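Side-chain contacts in vacuolar protein sorting 29 (Cryptosporidium parvum, PDB 2A22), which probably serves as a subunit of the retromer coat in endosomal protein sorting and has the fold of calcineurin-like metallophosphoesterases: residues Val195-Asp200 against Thr206-Ser211; Glu49-Asp54 against Pro182-Met187; Asp33-Tyr38 against His149-Arg154; Phe24-Leu29 against Val109-Phe114. One frame throughout, in Å; residues are numbered along the deposited sequence.

Contact 1: residues Val195-Asp200 against Thr206-Ser211; sequences VLYVYD and TNVAMS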
loop_
_atom_site.group_PDB
_atom_site.type_symbol
_atom_site.label_atom_id
_atom_site.label_comp_id
_atom_site.label_asym_id
_atom_site.label_seq_id
_atom_site.Cartn_x
_atom_site.Cartn_y
_atom_site.Cartn_z
ATOM N N VAL A 195 -6.887 13.700 2.100
ATOM C CA VAL A 195 -6.252 13.826 3.389
ATOM C C VAL A 195 -5.583 12.494 3.697
ATOM O O VAL A 195 -6.254 11.449 3.848
ATOM C CB VAL A 195 -7.238 14.168 4.539
ATOM C CG1 VAL A 195 -6.443 14.333 5.864
ATOM C CG2 VAL A 195 -8.028 15.447 4.224
ATOM N N LEU A 196 -4.261 12.537 3.788
ATOM C CA LEU A 196 -3.470 11.338 3.931
ATOM C C LEU A 196 -2.935 11.224 5.351
ATOM O O LEU A 196 -2.192 12.096 5.792
ATOM C CB LEU A 196 -2.267 11.399 2.999
ATOM C CG LEU A 196 -1.393 10.141 3.001
ATOM C CD1 LEU A 196 -2.158 8.938 2.378
ATOM C CD2 LEU A 196 -0.112 10.401 2.228
ATOM N N TYR A 197 -3.268 10.126 6.030
ATOM C CA TYR A 197 -2.663 9.797 7.320
ATOM C C TYR A 197 -1.608 8.700 7.210
ATOM O O TYR A 197 -1.877 7.601 6.738
ATOM C CB TYR A 197 -3.754 9.387 8.285
ATOM C CG TYR A 197 -4.757 10.493 8.504
ATOM C CD1 TYR A 197 -4.451 11.582 9.342
ATOM C CD2 TYR A 197 -6.009 10.469 7.870
ATOM C CE1 TYR A 197 -5.382 12.635 9.550
ATOM C CE2 TYR A 197 -6.948 11.501 8.086
ATOM C CZ TYR A 197 -6.626 12.582 8.928
ATOM O OH TYR A 197 -7.540 13.618 9.140
ATOM N N VAL A 198 -0.395 9.026 7.636
ATOM C CA VAL A 198 0.722 8.127 7.559
ATOM C C VAL A 198 1.048 7.606 8.960
ATOM O O VAL A 198 1.409 8.385 9.855
ATOM C CB VAL A 198 1.945 8.865 6.957
ATOM C CG1 VAL A 198 3.199 7.972 6.972
ATOM C CG2 VAL A 198 1.626 9.339 5.521
ATOM N N TYR A 199 0.924 6.295 9.152
ATOM C CA TYR A 199 1.175 5.685 10.491
ATOM C C TYR A 199 2.536 4.987 10.523
ATOM O O TYR A 199 2.882 4.298 9.585
ATOM C CB TYR A 199 0.075 4.688 10.872
ATOM C CG TYR A 199 -1.258 5.377 11.068
ATOM C CD1 TYR A 199 -1.663 5.785 12.322
ATOM C CD2 TYR A 199 -2.076 5.673 9.981
ATOM C CE1 TYR A 199 -2.881 6.457 12.502
ATOM C CE2 TYR A 199 -3.288 6.317 10.151
ATOM C CZ TYR A 199 -3.667 6.730 11.412
ATOM O OH TYR A 199 -4.843 7.392 11.571
ATOM N N ASP A 200 3.306 5.203 11.582
ATOM C CA ASP A 200 4.475 4.390 11.853
ATOM C C ASP A 200 4.606 4.067 13.344
ATOM O O ASP A 200 4.105 4.812 14.192
ATOM C CB ASP A 200 5.749 5.023 11.281
ATOM C CG ASP A 200 6.204 6.275 12.053
ATOM O OD1 ASP A 200 5.370 7.058 12.522
ATOM O OD2 ASP A 200 7.419 6.495 12.151
ATOM N N THR A 206 2.663 4.363 18.310
ATOM C CA THR A 206 2.176 4.657 16.972
ATOM C C THR A 206 2.086 6.178 16.797
ATOM O O THR A 206 1.444 6.861 17.586
ATOM C CB THR A 206 0.799 4.008 16.701
ATOM O OG1 THR A 206 0.893 2.581 16.844
ATOM C CG2 THR A 206 0.333 4.306 15.263
ATOM N N ASN A 207 2.773 6.695 15.791
ATOM C CA ASN A 207 2.682 8.098 15.370
ATOM C C ASN A 207 1.842 8.263 14.083
ATOM O O ASN A 207 1.851 7.365 13.245
ATOM C CB ASN A 207 4.092 8.652 15.117
ATOM C CG ASN A 207 5.033 8.427 16.300
ATOM O OD1 ASN A 207 4.917 9.104 17.332
ATOM N ND2 ASN A 207 5.970 7.456 16.157
ATOM N N VAL A 208 1.161 9.411 13.925
ATOM C CA VAL A 208 0.497 9.802 12.659
ATOM C C VAL A 208 1.078 11.084 12.129
ATOM O O VAL A 208 1.285 12.033 12.870
ATOM C CB VAL A 208 -1.002 10.104 12.791
ATOM C CG1 VAL A 208 -1.711 9.886 11.446
ATOM C CG2 VAL A 208 -1.598 9.236 13.805
ATOM N N ALA A 209 1.332 11.115 10.830
ATOM C CA ALA A 209 1.643 12.347 10.151
ATOM C C ALA A 209 0.561 12.527 9.074
ATOM O O ALA A 209 0.255 11.584 8.327
ATOM C CB ALA A 209 3.002 12.264 9.535
ATOM N N MET A 210 -0.030 13.714 9.011
ATOM C CA MET A 210 -1.086 14.022 8.049
ATOM C C MET A 210 -0.502 14.914 6.968
ATOM O O MET A 210 0.244 15.847 7.286
ATOM C CB MET A 210 -2.228 14.766 8.765
ATOM C CG MET A 210 -3.415 15.123 7.850
ATOM S SD MET A 210 -3.233 16.631 6.850
ATOM C CE MET A 210 -2.875 17.850 8.144
ATOM N N SER A 211 -0.825 14.615 5.708
ATOM C CA SER A 211 -0.578 15.497 4.577
ATOM C C SER A 211 -1.858 15.613 3.778
ATOM O O SER A 211 -2.595 14.647 3.590
ATOM C CB SER A 211 0.493 14.930 3.641
ATOM O OG SER A 211 1.750 14.967 4.254
#

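Contact 2: residues Glu49-Asp54 against Pro182-Met187; sequences ELLATD and PSFMLM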
loop_
_atom_site.group_PDB
_atom_site.type_symbol
_atom_site.label_atom_id
_atom_site.label_comp_id
_atom_site.label_asym_id
_atom_site.label_seq_id
_atom_site.Cartn_x
_atom_site.Cartn_y
_atom_site.Cartn_z
ATOM N N GLU A 49 -6.694 -2.178 15.945
ATOM C CA GLU A 49 -7.945 -1.471 15.872
ATOM C C GLU A 49 -7.953 -0.459 14.743
ATOM O O GLU A 49 -8.997 -0.245 14.118
ATOM C CB GLU A 49 -8.255 -0.801 17.213
ATOM C CG GLU A 49 -8.751 -1.796 18.269
ATOM C CD GLU A 49 -9.180 -1.125 19.571
ATOM O OE1 GLU A 49 -8.792 0.050 19.831
ATOM O OE2 GLU A 49 -9.912 -1.791 20.348
ATOM N N LEU A 50 -6.795 0.144 14.464
ATOM C CA LEU A 50 -6.681 1.042 13.324
ATOM C C LEU A 50 -7.080 0.343 12.024
ATOM O O LEU A 50 -7.870 0.889 11.256
ATOM C CB LEU A 50 -5.281 1.663 13.228
ATOM C CG LEU A 50 -5.014 2.881 14.127
ATOM C CD1 LEU A 50 -3.532 3.233 14.105
ATOM C CD2 LEU A 50 -5.872 4.129 13.800
ATOM N N LEU A 51 -6.555 -0.868 11.800
ATOM C CA LEU A 51 -6.929 -1.699 10.644
ATOM C C LEU A 51 -8.327 -2.342 10.691
ATOM O O LEU A 51 -8.828 -2.805 9.668
ATOM C CB LEU A 51 -5.851 -2.758 10.385
ATOM C CG LEU A 51 -4.426 -2.162 10.316
ATOM C CD1 LEU A 51 -3.336 -3.208 10.399
ATOM C CD2 LEU A 51 -4.246 -1.270 9.095
ATOM N N ALA A 52 -8.948 -2.363 11.869
ATOM C CA ALA A 52 -10.298 -2.915 12.029
ATOM C C ALA A 52 -11.396 -1.876 11.777
ATOM O O ALA A 52 -12.570 -2.228 11.752
ATOM C CB ALA A 52 -10.478 -3.538 13.438
ATOM N N THR A 53 -11.024 -0.606 11.589
ATOM C CA THR A 53 -12.036 0.441 11.424
ATOM C C THR A 53 -13.025 0.193 10.282
ATOM O O THR A 53 -12.631 -0.136 9.160
ATOM C CB THR A 53 -11.454 1.868 11.313
ATOM O OG1 THR A 53 -12.488 2.748 10.855
ATOM C CG2 THR A 53 -10.342 1.953 10.343
ATOM N N ASP A 54 -14.308 0.349 10.601
ATOM C CA ASP A 54 -15.437 0.095 9.692
ATOM C C ASP A 54 -15.369 0.907 8.411
ATOM O O ASP A 54 -15.881 0.506 7.391
ATOM C CB ASP A 54 -16.762 0.501 10.398
ATOM C CG ASP A 54 -17.419 -0.644 11.143
ATOM O OD1 ASP A 54 -17.029 -1.821 10.934
ATOM O OD2 ASP A 54 -18.343 -0.367 11.940
ATOM N N PRO A 182 7.535 -0.469 11.401
ATOM C CA PRO A 182 6.218 -0.855 10.830
ATOM C C PRO A 182 5.426 0.408 10.473
ATOM O O PRO A 182 5.448 1.398 11.230
ATOM C CB PRO A 182 5.529 -1.633 11.972
ATOM C CG PRO A 182 6.735 -2.087 12.923
ATOM C CD PRO A 182 7.735 -0.960 12.787
ATOM N N SER A 183 4.784 0.408 9.314
ATOM C CA SER A 183 4.005 1.582 8.867
ATOM C C SER A 183 2.923 1.178 7.877
ATOM O O SER A 183 2.964 0.074 7.320
ATOM C CB SER A 183 4.909 2.646 8.224
ATOM O OG SER A 183 5.566 2.119 7.061
ATOM N N PHE A 184 1.958 2.085 7.680
ATOM C CA PHE A 184 0.932 1.984 6.655
ATOM C C PHE A 184 0.332 3.391 6.495
ATOM O O PHE A 184 0.688 4.322 7.243
ATOM C CB PHE A 184 -0.141 0.930 7.017
ATOM C CG PHE A 184 -0.989 1.306 8.224
ATOM C CD1 PHE A 184 -2.160 2.069 8.076
ATOM C CD2 PHE A 184 -0.616 0.893 9.501
ATOM C CE1 PHE A 184 -2.947 2.410 9.184
ATOM C CE2 PHE A 184 -1.372 1.236 10.615
ATOM C CZ PHE A 184 -2.558 1.990 10.456
ATOM N N MET A 185 -0.580 3.532 5.535
ATOM C CA MET A 185 -1.280 4.790 5.305
ATOM C C MET A 185 -2.785 4.582 5.223
ATOM O O MET A 185 -3.271 3.550 4.743
ATOM C CB MET A 185 -0.806 5.439 4.012
ATOM C CG MET A 185 0.652 5.829 4.043
ATOM S SD MET A 185 1.154 6.326 2.416
ATOM C CE MET A 185 2.828 6.837 2.781
ATOM N N LEU A 186 -3.522 5.570 5.699
ATOM C CA LEU A 186 -4.954 5.603 5.462
ATOM C C LEU A 186 -5.227 6.910 4.747
ATOM O O LEU A 186 -4.828 7.966 5.223
ATOM C CB LEU A 186 -5.734 5.448 6.767
ATOM C CG LEU A 186 -5.828 4.021 7.340
ATOM C CD1 LEU A 186 -6.228 4.033 8.815
ATOM C CD2 LEU A 186 -6.850 3.214 6.552
ATOM N N MET A 187 -5.839 6.824 3.564
ATOM C CA MET A 187 -6.013 7.977 2.674
ATOM C C MET A 187 -7.508 8.265 2.524
ATOM O O MET A 187 -8.260 7.431 1.968
ATOM C CB MET A 187 -5.384 7.672 1.290
ATOM C CG MET A 187 -5.487 8.822 0.254
ATOM S SD MET A 187 -4.603 8.480 -1.274
ATOM C CE MET A 187 -3.195 9.498 -1.036
#

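Contact 3: residues Asp33-Tyr38 against His149-Arg154; sequences DLKIPY and HTHKLR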
loop_
_atom_site.group_PDB
_atom_site.type_symbol
_atom_site.label_atom_id
_atom_site.label_comp_id
_atom_site.label_asym_id
_atom_site.label_seq_id
_atom_site.Cartn_x
_atom_site.Cartn_y
_atom_site.Cartn_z
ATOM N N ASP A 33 4.357 -5.274 1.977
ATOM C CA ASP A 33 5.701 -5.681 2.414
ATOM C C ASP A 33 5.650 -6.191 3.841
ATOM O O ASP A 33 6.484 -5.793 4.683
ATOM C CB ASP A 33 6.670 -4.503 2.258
ATOM C CG ASP A 33 6.984 -4.223 0.791
ATOM O OD1 ASP A 33 7.391 -5.179 0.094
ATOM O OD2 ASP A 33 6.808 -3.078 0.332
ATOM N N LEU A 34 4.630 -7.023 4.096
ATOM C CA LEU A 34 4.437 -7.739 5.355
ATOM C C LEU A 34 5.525 -8.772 5.535
ATOM O O LEU A 34 6.102 -8.879 6.616
ATOM C CB LEU A 34 3.060 -8.429 5.411
ATOM C CG LEU A 34 1.809 -7.577 5.693
ATOM C CD1 LEU A 34 1.470 -6.584 4.556
ATOM C CD2 LEU A 34 0.620 -8.522 5.933
ATOM N N LYS A 35 5.798 -9.530 4.479
ATOM C CA LYS A 35 6.859 -10.544 4.515
ATOM C C LYS A 35 6.678 -11.548 5.666
ATOM O O LYS A 35 7.643 -11.966 6.304
ATOM C CB LYS A 35 8.243 -9.882 4.543
ATOM C CG LYS A 35 8.596 -9.345 3.187
ATOM C CD LYS A 35 9.817 -8.476 3.186
ATOM C CE LYS A 35 9.796 -7.660 1.888
ATOM N NZ LYS A 35 11.108 -7.124 1.492
ATOM N N ILE A 36 5.425 -11.898 5.924
ATOM C CA ILE A 36 5.058 -12.955 6.871
ATOM C C ILE A 36 4.984 -14.260 6.090
ATOM O O ILE A 36 4.402 -14.277 5.001
ATOM C CB ILE A 36 3.669 -12.659 7.543
ATOM C CG1 ILE A 36 3.708 -11.315 8.284
ATOM C CG2 ILE A 36 3.304 -13.736 8.505
ATOM C CD1 ILE A 36 2.371 -10.894 8.868
ATOM N N PRO A 37 5.579 -15.355 6.628
ATOM C CA PRO A 37 6.284 -15.509 7.931
ATOM C C PRO A 37 7.816 -15.283 7.895
ATOM O O PRO A 37 8.462 -15.277 8.958
ATOM C CB PRO A 37 5.981 -16.962 8.290
ATOM C CG PRO A 37 6.077 -17.658 6.902
ATOM C CD PRO A 37 5.561 -16.635 5.881
ATOM N N TYR A 38 8.374 -15.052 6.711
ATOM C CA TYR A 38 9.829 -15.020 6.506
ATOM C C TYR A 38 10.537 -13.968 7.364
ATOM O O TYR A 38 11.530 -14.276 8.018
ATOM C CB TYR A 38 10.170 -14.751 5.021
ATOM C CG TYR A 38 9.362 -15.575 4.033
ATOM C CD1 TYR A 38 9.186 -16.963 4.208
ATOM C CD2 TYR A 38 8.785 -14.970 2.919
ATOM C CE1 TYR A 38 8.445 -17.713 3.312
ATOM C CE2 TYR A 38 8.059 -15.708 2.009
ATOM C CZ TYR A 38 7.877 -17.071 2.210
ATOM O OH TYR A 38 7.151 -17.776 1.285
ATOM N N HIS A 149 8.086 -2.267 -2.064
ATOM C CA HIS A 149 9.366 -2.924 -2.318
ATOM C C HIS A 149 10.565 -2.478 -1.479
ATOM O O HIS A 149 11.305 -3.302 -0.954
ATOM C CB HIS A 149 9.733 -2.945 -3.824
ATOM C CG HIS A 149 10.982 -3.715 -4.096
ATOM N ND1 HIS A 149 11.048 -5.087 -3.955
ATOM C CD2 HIS A 149 12.238 -3.305 -4.399
ATOM C CE1 HIS A 149 12.281 -5.495 -4.198
ATOM N NE2 HIS A 149 13.022 -4.435 -4.475
ATOM N N THR A 150 10.756 -1.176 -1.339
ATOM C CA THR A 150 11.987 -0.647 -0.736
ATOM C C THR A 150 11.963 -0.485 0.794
ATOM O O THR A 150 13.004 -0.207 1.407
ATOM C CB THR A 150 12.299 0.686 -1.357
ATOM O OG1 THR A 150 11.201 1.578 -1.106
ATOM C CG2 THR A 150 12.463 0.514 -2.884
ATOM N N HIS A 151 10.778 -0.624 1.402
ATOM C CA HIS A 151 10.565 -0.345 2.852
ATOM C C HIS A 151 10.798 1.111 3.258
ATOM O O HIS A 151 10.964 1.407 4.440
ATOM C CB HIS A 151 11.399 -1.291 3.770
ATOM C CG HIS A 151 11.039 -2.747 3.639
ATOM N ND1 HIS A 151 11.262 -3.663 4.648
ATOM C CD2 HIS A 151 10.466 -3.439 2.624
ATOM C CE1 HIS A 151 10.856 -4.853 4.253
ATOM N NE2 HIS A 151 10.368 -4.746 3.029
ATOM N N LYS A 152 10.778 2.016 2.289
ATOM C CA LYS A 152 10.919 3.409 2.565
ATOM C C LYS A 152 9.577 4.105 2.489
ATOM O O LYS A 152 9.055 4.369 1.394
ATOM C CB LYS A 152 11.889 4.091 1.600
ATOM C CG LYS A 152 12.300 5.488 2.126
ATOM C CD LYS A 152 13.140 6.285 1.147
ATOM C CE LYS A 152 13.907 7.388 1.932
ATOM N NZ LYS A 152 14.712 8.323 1.069
ATOM N N LEU A 153 9.059 4.427 3.669
ATOM C CA LEU A 153 7.851 5.212 3.827
ATOM C C LEU A 153 8.046 6.569 3.155
ATOM O O LEU A 153 9.036 7.268 3.414
ATOM C CB LEU A 153 7.568 5.387 5.314
ATOM C CG LEU A 153 6.260 5.952 5.869
ATOM C CD1 LEU A 153 5.024 5.204 5.355
ATOM C CD2 LEU A 153 6.360 5.926 7.404
ATOM N N ARG A 154 7.134 6.920 2.254
ATOM C CA ARG A 154 7.282 8.175 1.533
ATOM C C ARG A 154 5.991 8.722 0.931
ATOM O O ARG A 154 5.150 7.972 0.427
ATOM C CB ARG A 154 8.311 8.050 0.416
ATOM C CG ARG A 154 8.721 9.413 -0.151
ATOM C CD ARG A 154 9.888 9.303 -1.114
ATOM N NE ARG A 154 9.631 8.385 -2.223
ATOM C CZ ARG A 154 10.506 8.112 -3.191
ATOM N NH1 ARG A 154 11.703 8.683 -3.205
ATOM N NH2 ARG A 154 10.188 7.259 -4.146
HETATM O O HOH W 1 7.972 -0.366 0.944
HETATM O O HOH W 2 10.794 -6.191 -1.028
#

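Contact 4: residues Phe24-Leu29 against Val109-Phe114; sequences FGDLVL and VQIGEF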
loop_
_atom_site.group_PDB
_atom_site.type_symbol
_atom_site.label_atom_id
_atom_site.label_comp_id
_atom_site.label_asym_id
_atom_site.label_seq_id
_atom_site.Cartn_x
_atom_site.Cartn_y
_atom_site.Cartn_z
ATOM N N PHE A 24 -20.953 9.224 1.260
ATOM C CA PHE A 24 -19.891 10.163 0.873
ATOM C C PHE A 24 -18.445 9.823 1.321
ATOM O O PHE A 24 -18.172 9.537 2.494
ATOM C CB PHE A 24 -20.255 11.600 1.247
ATOM C CG PHE A 24 -19.266 12.614 0.745
ATOM C CD1 PHE A 24 -18.990 12.726 -0.625
ATOM C CD2 PHE A 24 -18.588 13.439 1.636
ATOM C CE1 PHE A 24 -18.068 13.652 -1.081
ATOM C CE2 PHE A 24 -17.663 14.392 1.171
ATOM C CZ PHE A 24 -17.403 14.487 -0.180
ATOM N N GLY A 25 -17.523 9.885 0.371
ATOM C CA GLY A 25 -16.118 9.712 0.696
ATOM C C GLY A 25 -15.657 8.267 0.664
ATOM O O GLY A 25 -16.460 7.312 0.726
ATOM N N ASP A 26 -14.346 8.115 0.536
ATOM C CA ASP A 26 -13.735 6.809 0.512
ATOM C C ASP A 26 -12.588 6.855 1.479
ATOM O O ASP A 26 -11.913 7.883 1.580
ATOM C CB ASP A 26 -13.219 6.511 -0.897
ATOM C CG ASP A 26 -14.348 6.459 -1.944
ATOM O OD1 ASP A 26 -15.125 5.496 -1.930
ATOM O OD2 ASP A 26 -14.456 7.378 -2.779
ATOM N N LEU A 27 -12.331 5.733 2.151
ATOM C CA LEU A 27 -11.161 5.627 3.011
ATOM C C LEU A 27 -10.340 4.433 2.539
ATOM O O LEU A 27 -10.804 3.291 2.544
ATOM C CB LEU A 27 -11.560 5.531 4.510
ATOM C CG LEU A 27 -10.409 5.520 5.523
ATOM C CD1 LEU A 27 -9.635 6.850 5.537
ATOM C CD2 LEU A 27 -10.947 5.191 6.945
ATOM N N VAL A 28 -9.128 4.721 2.094
ATOM C CA VAL A 28 -8.302 3.733 1.421
ATOM C C VAL A 28 -7.098 3.358 2.269
ATOM O O VAL A 28 -6.293 4.237 2.625
ATOM C CB VAL A 28 -7.774 4.250 0.043
ATOM C CG1 VAL A 28 -7.201 3.074 -0.742
ATOM C CG2 VAL A 28 -8.887 4.926 -0.747
ATOM N N LEU A 29 -6.985 2.060 2.579
ATOM C CA LEU A 29 -5.836 1.537 3.298
ATOM C C LEU A 29 -4.724 1.191 2.299
ATOM O O LEU A 29 -4.941 0.441 1.355
ATOM C CB LEU A 29 -6.234 0.321 4.164
ATOM C CG LEU A 29 -5.070 -0.522 4.731
ATOM C CD1 LEU A 29 -4.236 0.300 5.741
ATOM C CD2 LEU A 29 -5.592 -1.829 5.385
ATOM N N VAL A 109 -7.118 1.680 -10.437
ATOM C CA VAL A 109 -8.484 1.639 -9.912
ATOM C C VAL A 109 -9.000 3.046 -9.722
ATOM O O VAL A 109 -8.260 3.926 -9.253
ATOM C CB VAL A 109 -8.608 0.750 -8.618
ATOM C CG1 VAL A 109 -7.613 1.150 -7.604
ATOM C CG2 VAL A 109 -10.002 0.798 -8.029
ATOM N N GLN A 110 -10.244 3.267 -10.143
ATOM C CA GLN A 110 -10.867 4.584 -10.021
ATOM C C GLN A 110 -11.513 4.635 -8.641
ATOM O O GLN A 110 -12.379 3.837 -8.344
ATOM C CB GLN A 110 -11.914 4.782 -11.136
ATOM C CG GLN A 110 -12.634 6.140 -11.154
ATOM C CD GLN A 110 -11.748 7.280 -11.603
ATOM O OE1 GLN A 110 -11.838 8.388 -11.079
ATOM N NE2 GLN A 110 -10.887 7.022 -12.567
ATOM N N ILE A 111 -11.035 5.530 -7.784
ATOM C CA ILE A 111 -11.676 5.752 -6.482
ATOM C C ILE A 111 -12.073 7.226 -6.390
ATOM O O ILE A 111 -11.210 8.103 -6.387
ATOM C CB ILE A 111 -10.780 5.305 -5.277
ATOM C CG1 ILE A 111 -10.255 3.874 -5.495
ATOM C CG2 ILE A 111 -11.554 5.411 -3.949
ATOM C CD1 ILE A 111 -9.387 3.336 -4.322
ATOM N N GLY A 112 -13.381 7.482 -6.381
ATOM C CA GLY A 112 -13.912 8.841 -6.465
ATOM C C GLY A 112 -13.329 9.595 -7.653
ATOM O O GLY A 112 -13.426 9.147 -8.801
ATOM N N GLU A 113 -12.710 10.739 -7.386
ATOM C CA GLU A 113 -12.161 11.552 -8.459
ATOM C C GLU A 113 -10.773 11.087 -8.890
ATOM O O GLU A 113 -10.200 11.684 -9.787
ATOM C CB GLU A 113 -12.080 13.040 -8.042
ATOM C CG GLU A 113 -13.415 13.651 -7.664
ATOM C CD GLU A 113 -14.450 13.428 -8.742
ATOM O OE1 GLU A 113 -14.235 13.891 -9.862
ATOM O OE2 GLU A 113 -15.476 12.799 -8.472
ATOM N N PHE A 114 -10.229 10.051 -8.245
ATOM C CA PHE A 114 -8.821 9.697 -8.491
ATOM C C PHE A 114 -8.599 8.331 -9.135
ATOM O O PHE A 114 -9.197 7.341 -8.728
ATOM C CB PHE A 114 -7.997 9.848 -7.196
ATOM C CG PHE A 114 -8.061 11.225 -6.639
ATOM C CD1 PHE A 114 -7.161 12.202 -7.074
ATOM C CD2 PHE A 114 -9.084 11.582 -5.749
ATOM C CE1 PHE A 114 -7.251 13.518 -6.594
ATOM C CE2 PHE A 114 -9.198 12.880 -5.268
ATOM C CZ PHE A 114 -8.279 13.863 -5.698
#

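Contact 1: residues Val195-Asp200 against Thr206-Ser211
Leu196, Val198 and Asp200 pair with Ser211, Ala209 and Asn207 as the hydrogen-bonded pairs of an antiparallel beta hairpin, strands 193-202 and 205-214, at the edge of the six-stranded sheet. Six backbone bonds join the strands; the N of Val198 lies 2.7 Å from the O of Ala209, and the return bond from Ala209 N to Val198 O measures 2.9 Å. CA-H...O contacts supplement these bonds at the non-hydrogen-bonded pairs, as from Met210 CA to Leu196 O at 3.2 Å.

Most of the apolar contacts lie on the face carrying Tyr197, Tyr199, Val208 and Met210. Val208 and Tyr199 project together from the sheet, and Val208 CG1 makes a CH-pi contact 3.9 Å from the ring centroid, 20° off the normal. With its CG anti to the backbone N (chi1 -179°), Met210 brings CG to 3.6 Å from Tyr197 CE1 and also against Val195 CG1, before bends at chi2 and chi3 lead the sulfur away.

On the reverse face Asp200 and Asn207 meet at a slant, with no side-chain hydrogen bond between them. Asp200 OD2 is engaged by Arg202 in a salt bridge, whereas OD1 rests 3.3 Å from Asn207 CB, the carboxylate and amide planes 49° apart.

Contact 2: residues Glu49-Asp54 against Pro182-Met187
The ring of Phe184 receives the CD2 methyl of Leu51 over the centre of one face. This is a CH-pi contact: CD2 stands 3.8 Å from the ring centroid and only 8° off the normal, with CE1 and CZ of the ring at almost equal distances from it. At the edge, in the ring plane, lies CG of Leu186, two residues along the same strand. Leu50 comes in obliquely at the far end of the ring, its CB 3.9 Å from Phe184 CZ and its CD1 4.0 Å from the same atom.

The directions of approach separate the two leucines. Leu51 and Phe184 run antiparallel alongside one another, whereas Leu50 lies square across the aromatic side chain. CB of Phe184 already points toward the helix; CG, set between the backbone N and the carbonyl carbon (chi1 67°), swings the ring about that bond and sets its face toward Leu51.

In the alpha-beta-beta-alpha sandwich, this is where the short, weakly bonded helix 48-52 packs on the outer side of the six-stranded sheet, through strand 183-190. No hydrogen bond crosses between the segments; the evidence for attachment is wholly apolar. Around the same ring, Tyr199 of the adjacent strand stacks with it and Phe47 meets it edge-to-face, while Leu29 and Ile31 of strand 26-31 also touch it. Leu186 adds a looser contact, its CD1 4.3 Å from the backbone O of Leu50. Leu51 additionally packs on Leu29 and Leu43, and Leu186 on Ile56.

Contact 3: residues Asp33-Tyr38 against His149-Arg154
Asp33 and His149 bring two irregular loops together, their CA atoms 6.6 Å apart and both residues at positive phi. From the first loop, Asp33 OD2 accepts the backbone N-H of His149 at 2.8 Å; the donor meets the syn side, 18° out of the carboxylate plane, and the bond is bent, with an N-H...O angle of 137°. A water links the same OD2 to the backbone N of His151.

Lys35 and His151 approach from opposite directions. The lysine chain is extended beyond CG, carrying NZ to 2.9 Å from His151 NE2 in a hydrogen bond that NZ donates, although NZ lies 35° out of the imidazole plane. Lys35 CD sits in that plane at the ring edge, and Asp33 CB approaches NE2 obliquely at 3.8 Å. A second water accepts from Lys35 NZ and donates to His149 O.

The imidazole of His149 points elsewhere, hydrogen-bonding through ND1 to His120. Together with Asp87 these histidines direct donor atoms at one vacant point, consistent with an empty metal site of the metallophosphoesterase fold. The bonds of Asp33 and Lys35, together with the two waters, probably hold the 149-151 loop and the His151 ring in place beside that site.

Contact 4: residues Phe24-Leu29 against Val109-Phe114
Ile111 has the largest share of this interface and divides it between two residues of strand 26-31. Its CG2 methyl, anti to the backbone N, presses against Asp26, 3.6 Å from CG of the carboxylate and equally near Asp26 CB. Its CD1 reaches Val28 tip to tip, ending 3.9 Å from the valine CG2. The gamma branch leading to CD1 is anti to the carbonyl carbon (chi1 -50°) and continues extended, which separates the two methyls enough to meet both partners.

Asp26 crosses Ile111 obliquely and offers CB and the carboxylate to the methyl. Its polar end has a partner outside the two segments: OD1 is hydrogen-bonded to Asn57 ND2. Asp26 OD2 comes within 3.8 Å of Gly112 N, inside the type II' beta turn that runs from Ile111 to Phe114. Within that turn Phe114 N bonds to Ile111 O at 2.9 Å, closing the hairpin between strands 106-111 and 114-119.

No hydrogen bond joins the segments, so the evidence is for packing of one sheet upon the other in the sandwich. Tyr58 of strand 58-61 touches Asp26, Val28 and Ile111 alike, while Leu189 of strand 183-190 and Ile116 of strand 114-119 also pack on Ile111.

Contacts 1, 2 and 4 all reach the six-stranded sheet but differ in chemistry. Contact 1, at the surface, is edge-strand pairing held by backbone hydrogen bonds; buried contact 2 is apolar helix-on-sheet packing, and partly buried contact 4 sets this sheet against the other. Strand 183-190 of contact 2 runs between strands used by contacts 1 and 4: Tyr199 N lies 2.8 Å from Phe184 O, and Met187 N 2.8 Å from Val28 O. Contact 3 is also buried, yet polar, with waters and charged groups near the putative metal site. Contacts 3 and 4 lie about 24 Å apart between centres, on opposite sides of the chain's centre.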